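Local coordinates for protein ABC transporter (Caldanaerobius, PDB 4G68) that is probably the extracellular solute-binding component of an ABC transporter, capturing xylan-derived sugars for uptake by a thermophilic bacterium, at residues 105-108 and 109-112. Residues are numbered along the deposited sequence; the frame is centred on the assembly and turned at random.
Sequences GFSQ and PFVE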
# COMPACT_ATOMS: atom_id res chain seq x y z
N GLY C 105 3.68 -2.21 12.44
CA GLY C 105 3.34 -3.62 12.80
C GLY C 105 4.02 -4.78 12.09
O GLY C 105 4.43 -5.75 12.77
N PHE C 106 4.16 -4.71 10.76
CA PHE C 106 4.82 -5.77 9.99
C PHE C 106 6.25 -5.93 10.44
O PHE C 106 6.78 -7.04 10.47
CB PHE C 106 4.84 -5.39 8.52
CG PHE C 106 5.52 -6.40 7.62
CD1 PHE C 106 4.78 -7.45 7.04
CD2 PHE C 106 6.88 -6.27 7.26
CE1 PHE C 106 5.40 -8.38 6.18
CE2 PHE C 106 7.47 -7.17 6.37
CZ PHE C 106 6.73 -8.22 5.83
N SER C 107 6.93 -4.82 10.71
CA SER C 107 8.34 -4.93 11.08
C SER C 107 8.56 -5.01 12.61
O SER C 107 9.71 -5.17 13.09
CB SER C 107 9.16 -3.79 10.45
OG SER C 107 8.93 -3.72 9.05
N GLN C 108 7.48 -4.88 13.38
CA GLN C 108 7.65 -4.82 14.84
C GLN C 108 8.36 -6.09 15.38
O GLN C 108 9.30 -5.95 16.16
CB GLN C 108 6.32 -4.55 15.57
CG GLN C 108 6.51 -4.12 17.02
CD GLN C 108 5.20 -4.01 17.82
OE1 GLN C 108 4.10 -4.08 17.28
NE2 GLN C 108 5.34 -3.82 19.13
N PRO C 109 7.92 -7.29 14.94
CA PRO C 109 8.57 -8.56 15.34
C PRO C 109 10.07 -8.61 15.09
O PRO C 109 10.82 -9.08 15.98
CB PRO C 109 7.89 -9.61 14.43
CG PRO C 109 6.54 -9.04 14.16
CD PRO C 109 6.74 -7.55 14.08
N PHE C 110 10.50 -8.17 13.90
CA PHE C 110 11.95 -8.11 13.56
C PHE C 110 12.71 -7.22 14.54
O PHE C 110 13.84 -7.51 14.95
CB PHE C 110 12.20 -7.52 12.16
CG PHE C 110 11.29 -8.03 11.06
CD1 PHE C 110 10.76 -9.33 11.10
CD2 PHE C 110 11.03 -7.23 9.94
CE1 PHE C 110 9.93 -9.79 10.06
CE2 PHE C 110 10.21 -7.68 8.90
CZ PHE C 110 9.66 -8.96 8.96
N VAL C 111 12.09 -6.10 14.88
CA VAL C 111 12.72 -5.11 15.72
C VAL C 111 12.81 -5.69 17.11
O VAL C 111 13.89 -5.68 17.68
CB VAL C 111 11.99 -3.73 15.72
CG1 VAL C 111 12.62 -2.82 16.75
CG2 VAL C 111 12.10 -3.14 14.31
N GLU C 112 11.70 -6.22 17.62
CA GLU C 112 11.67 -6.80 18.98
C GLU C 112 12.58 -8.01 19.15
O GLU C 112 13.12 -8.25 20.24
CB GLU C 112 10.24 -7.15 19.38
CG GLU C 112 9.39 -5.89 19.59
CD GLU C 112 8.10 -6.18 20.35
OE1 GLU C 112 7.76 -7.39 20.51
OE2 GLU C 112 7.45 -5.20 20.80
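V111 N donates to S107 O at 3.1 Å, and E112 N donates to Q108 O at 2.8 Å. These two i to i+4 bonds are the helical pattern at the start of helix 108-112. The second is the straighter, with an N-H...O angle of 170°. P109 has no amide hydrogen to give. CD of its ring lies 3.2 Å from G105 O. That oxygen accepts a weak bond from Q108 N. Proline is readily accommodated in this first turn, where its nitrogen need not donate.

The side chains of Q108 and E112, also four residues apart, meet as well. Both chains are extended beyond CG, and NE2 of Q108 reaches OE2 of E112 at 3.0 Å. The bond is weak and bent, and the amide and carboxylate planes stand nearly perpendicular.

F110 turns its ring edge toward the face of F106 in an offset edge-to-face pair, with planes at 87°. CG of F106 is anti to the backbone N (chi1 179°), which carries its ring out to CE2 of F110. F106 O lies over one face of the F110 ring. CD2 of F110 lies 3.9 Å from CB of S107. With an alanine in place of F110, the face of F106 would probably lose its aromatic edge and a gap would be likely to open beside CB of S107.

S107 OG is hydrogen-bonded to W102 O and T101 OG1, tying the turn to the end of strand 98-102. F110 packs on T101 and also on K87 and I90 of helix 79-91, while V111 rests on Y141 of strand 140-141.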